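Local structure of tRNA-splicing ligase RtcB (2EPG) at residues A[156-164]-A[181-192]. The protein probably joins RNA ends bearing a 2',3'-cyclic phosphate or 3'-phosphate to 5'-hydroxyl ends, using GTP and manganese. Residues are numbered along the deposited sequence; the frame is centred on the assembly and turned at random.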
loop_
_atom_site.group_PDB
_atom_site.type_symbol
_atom_site.label_atom_id
_atom_site.label_comp_id
_atom_site.label_asym_id
_atom_site.label_seq_id
_atom_site.Cartn_x
_atom_site.Cartn_y
_atom_site.Cartn_z
ATOM N N LEU A 156 8.204 13.988 -16.798
ATOM C CA LEU A 156 7.259 13.233 -16.012
ATOM C C LEU A 156 6.787 12.010 -16.792
ATOM O O LEU A 156 6.293 11.049 -16.212
ATOM C CB LEU A 156 6.118 14.133 -15.544
ATOM C CG LEU A 156 4.900 14.441 -16.382
ATOM C CD1 LEU A 156 3.721 13.622 -15.850
ATOM C CD2 LEU A 156 4.590 15.937 -16.274
ATOM N N LYS A 157 7.013 12.030 -18.103
ATOM C CA LYS A 157 6.659 10.921 -18.989
ATOM C C LYS A 157 7.664 9.793 -18.712
ATOM O O LYS A 157 7.311 8.613 -18.639
ATOM C CB LYS A 157 6.789 11.363 -20.448
ATOM C CG LYS A 157 5.883 10.661 -21.428
ATOM C CD LYS A 157 4.484 11.273 -21.449
ATOM C CE LYS A 157 3.703 10.791 -22.672
ATOM N NZ LYS A 157 2.307 11.335 -22.729
ATOM N N GLU A 158 8.926 10.170 -18.578
ATOM C CA GLU A 158 9.966 9.204 -18.273
ATOM C C GLU A 158 9.722 8.675 -16.847
ATOM O O GLU A 158 9.935 7.494 -16.570
ATOM C CB GLU A 158 11.339 9.868 -18.388
ATOM C CG GLU A 158 11.638 10.306 -19.805
ATOM C CD GLU A 158 12.997 10.951 -19.949
ATOM O OE1 GLU A 158 13.613 11.269 -18.908
ATOM O OE2 GLU A 158 13.440 11.145 -21.105
ATOM N N ILE A 159 9.246 9.547 -15.966
ATOM C CA ILE A 159 8.962 9.147 -14.595
ATOM C C ILE A 159 7.907 8.046 -14.569
ATOM O O ILE A 159 8.043 7.068 -13.837
ATOM C CB ILE A 159 8.512 10.362 -13.737
ATOM C CG1 ILE A 159 9.730 11.252 -13.450
ATOM C CG2 ILE A 159 7.935 9.906 -12.407
ATOM C CD1 ILE A 159 9.427 12.478 -12.633
ATOM N N LEU A 160 6.876 8.177 -15.399
ATOM C CA LEU A 160 5.831 7.165 -15.427
ATOM C C LEU A 160 6.348 5.793 -15.835
ATOM O O LEU A 160 5.769 4.767 -15.467
ATOM C CB LEU A 160 4.694 7.575 -16.369
ATOM C CG LEU A 160 3.971 8.893 -16.092
ATOM C CD1 LEU A 160 2.744 8.992 -17.012
ATOM C CD2 LEU A 160 3.547 8.976 -14.648
ATOM N N LYS A 161 7.435 5.773 -16.600
ATOM C CA LYS A 161 8.004 4.521 -17.074
ATOM C C LYS A 161 9.079 3.958 -16.173
ATOM O O LYS A 161 9.166 2.743 -15.972
ATOM C CB LYS A 161 8.620 4.711 -18.468
ATOM C CG LYS A 161 7.627 4.982 -19.577
ATOM C CD LYS A 161 8.321 5.322 -20.912
ATOM C CE LYS A 161 9.113 6.630 -20.798
ATOM N NZ LYS A 161 9.757 7.045 -22.077
ATOM N N GLU A 162 9.900 4.850 -15.631
ATOM C CA GLU A 162 11.036 4.435 -14.819
ATOM C C GLU A 162 10.814 4.372 -13.312
ATOM O O GLU A 162 11.543 3.671 -12.615
ATOM C CB GLU A 162 12.245 5.336 -15.145
ATOM C CG GLU A 162 13.565 4.926 -14.452
ATOM C CD GLU A 162 14.766 5.772 -14.886
ATOM O OE1 GLU A 162 15.791 5.792 -14.161
ATOM O OE2 GLU A 162 14.691 6.403 -15.962
ATOM N N GLY A 163 9.830 5.101 -12.798
ATOM C CA GLY A 163 9.583 5.061 -11.365
ATOM C C GLY A 163 10.470 5.935 -10.494
ATOM O O GLY A 163 11.069 6.905 -10.970
ATOM N N ALA A 164 10.548 5.585 -9.207
ATOM C CA ALA A 164 11.324 6.347 -8.234
ATOM C C ALA A 164 12.788 6.493 -8.609
ATOM O O ALA A 164 13.399 7.517 -8.318
ATOM C CB ALA A 164 11.203 5.708 -6.840
ATOM N N ILE A 181 12.492 -0.163 -1.907
ATOM C CA ILE A 181 11.161 0.124 -2.396
ATOM C C ILE A 181 10.710 -1.185 -3.010
ATOM O O ILE A 181 11.513 -1.882 -3.641
ATOM C CB ILE A 181 11.161 1.179 -3.516
ATOM C CG1 ILE A 181 11.845 2.460 -3.038
ATOM C CG2 ILE A 181 9.716 1.466 -3.946
ATOM C CD1 ILE A 181 12.019 3.491 -4.155
ATOM N N GLU A 182 9.442 -1.523 -2.818
ATOM C CA GLU A 182 8.869 -2.724 -3.411
ATOM C C GLU A 182 9.105 -2.592 -4.928
ATOM O O GLU A 182 8.874 -1.520 -5.499
ATOM C CB GLU A 182 7.368 -2.764 -3.122
ATOM C CG GLU A 182 6.629 -3.932 -3.753
ATOM C CD GLU A 182 5.109 -3.769 -3.707
ATOM O OE1 GLU A 182 4.605 -2.930 -2.930
ATOM O OE2 GLU A 182 4.412 -4.486 -4.461
ATOM N N SER A 183 9.554 -3.675 -5.563
ATOM C CA SER A 183 9.833 -3.705 -7.008
ATOM C C SER A 183 10.783 -2.600 -7.417
ATOM O O SER A 183 10.752 -2.148 -8.559
ATOM C CB SER A 183 8.540 -3.548 -7.807
ATOM O OG SER A 183 7.708 -4.677 -7.642
ATOM N N GLN A 184 11.625 -2.173 -6.476
ATOM C CA GLN A 184 12.571 -1.097 -6.704
ATOM C C GLN A 184 11.878 0.175 -7.212
ATOM O O GLN A 184 12.480 0.987 -7.919
ATOM C CB GLN A 184 13.693 -1.553 -7.661
ATOM C CG GLN A 184 14.638 -2.596 -7.030
ATOM C CD GLN A 184 16.123 -2.375 -7.377
ATOM O OE1 GLN A 184 16.550 -2.522 -8.536
ATOM N NE2 GLN A 184 16.914 -2.010 -6.365
ATOM N N GLY A 185 10.610 0.342 -6.833
ATOM C CA GLY A 185 9.855 1.518 -7.228
ATOM C C GLY A 185 9.543 1.602 -8.708
ATOM O O GLY A 185 9.368 2.694 -9.231
ATOM N N ARG A 186 9.452 0.453 -9.377
ATOM C CA ARG A 186 9.171 0.413 -10.811
ATOM C C ARG A 186 8.389 -0.805 -11.239
ATOM O O ARG A 186 8.899 -1.924 -11.142
ATOM C CB ARG A 186 10.481 0.412 -11.612
ATOM C CG ARG A 186 10.327 0.338 -13.138
ATOM C CD ARG A 186 11.706 0.259 -13.815
ATOM N NE ARG A 186 11.671 0.296 -15.283
ATOM C CZ ARG A 186 11.452 -0.756 -16.072
ATOM N NH1 ARG A 186 11.443 -0.600 -17.394
ATOM N NH2 ARG A 186 11.257 -1.960 -15.551
ATOM N N LEU A 187 7.151 -0.618 -11.692
ATOM C CA LEU A 187 6.413 -1.764 -12.202
ATOM C C LEU A 187 6.918 -1.842 -13.640
ATOM O O LEU A 187 7.006 -0.824 -14.329
ATOM C CB LEU A 187 4.902 -1.550 -12.148
ATOM C CG LEU A 187 4.282 -2.195 -10.904
ATOM C CD1 LEU A 187 4.819 -1.503 -9.658
ATOM C CD2 LEU A 187 2.766 -2.095 -10.964
ATOM N N PRO A 188 7.280 -3.047 -14.102
ATOM C CA PRO A 188 7.802 -3.261 -15.455
ATOM C C PRO A 188 6.938 -2.986 -16.677
ATOM O O PRO A 188 7.476 -2.776 -17.755
ATOM C CB PRO A 188 8.255 -4.717 -15.416
ATOM C CG PRO A 188 7.239 -5.336 -14.473
ATOM C CD PRO A 188 7.204 -4.319 -13.359
ATOM N N TRP A 189 5.622 -2.970 -16.547
ATOM C CA TRP A 189 4.816 -2.774 -17.747
ATOM C C TRP A 189 4.326 -1.364 -18.079
ATOM O O TRP A 189 3.673 -1.158 -19.107
ATOM C CB TRP A 189 3.639 -3.755 -17.716
ATOM C CG TRP A 189 4.074 -5.202 -17.772
ATOM C CD1 TRP A 189 3.416 -6.277 -17.239
ATOM C CD2 TRP A 189 5.254 -5.729 -18.403
ATOM N NE1 TRP A 189 4.112 -7.436 -17.493
ATOM C CE2 TRP A 189 5.244 -7.128 -18.206
ATOM C CE3 TRP A 189 6.320 -5.155 -19.111
ATOM C CZ2 TRP A 189 6.259 -7.962 -18.698
ATOM C CZ3 TRP A 189 7.328 -5.986 -19.597
ATOM C CH2 TRP A 189 7.290 -7.373 -19.385
ATOM N N ALA A 190 4.666 -0.386 -17.246
ATOM C CA ALA A 190 4.217 0.982 -17.480
ATOM C C ALA A 190 4.372 1.443 -18.923
ATOM O O ALA A 190 5.377 1.166 -19.565
ATOM C CB ALA A 190 4.953 1.938 -16.560
ATOM N N ASN A 191 3.350 2.137 -19.419
ATOM C CA ASN A 191 3.339 2.702 -20.760
ATOM C C ASN A 191 2.550 4.002 -20.680
ATOM O O ASN A 191 1.326 3.985 -20.623
ATOM C CB ASN A 191 2.640 1.781 -21.762
ATOM C CG ASN A 191 2.644 2.349 -23.172
ATOM O OD1 ASN A 191 2.722 3.566 -23.367
ATOM N ND2 ASN A 191 2.557 1.467 -24.164
ATOM N N PRO A 192 3.232 5.151 -20.686
ATOM C CA PRO A 192 2.472 6.402 -20.605
ATOM C C PRO A 192 1.460 6.586 -21.739
ATOM O O PRO A 192 0.480 7.298 -21.576
ATOM C CB PRO A 192 3.561 7.481 -20.626
ATOM C CG PRO A 192 4.795 6.761 -20.171
ATOM C CD PRO A 192 4.671 5.424 -20.836
HETATM O O HOH W 1 8.039 0.316 -16.596
HETATM O O HOH W 2 12.265 2.318 -17.266
HETATM O O HOH W 3 12.566 3.133 -9.804
#
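P192 lays its ring against the last turns of helix 153-162, overlapping K157, L160 and K161. The stem of K161 crosses the ring at about a right angle, its CG only 3.2 Å from P192 CD; K157 brings CE to 3.9 Å from P192 CB, and L160 slides past in the opposite direction. An alanine here lacks CG and CD, which would probably leave a gap beside K161 CG and L160 CB and free that lysine stem to swing. L160 also packs on F303 of helix 288-321 and F200 of helix 197-203. Two residues earlier, A190 CB presses 3.1 Å from L160 O. Just past the helix, G163 has positive phi (81°); a side chain there would collide with G185 O. G185 O accepts a hydrogen bond from A164 N at 3.1 Å, the donor tilted 25° from the carbonyl plane, while A164 CB meets I181 CD1. R186, extended from CG to NE, lays CB, CG and CD along E162 O. One water donates to both K161 O and L187 O and sits 3.5 Å above the R186 guanidinium plane; a second accepts from R186 NE. Apolar packing at P192 thus gives way to water bridges and one direct backbone bond where helical pairing runs out.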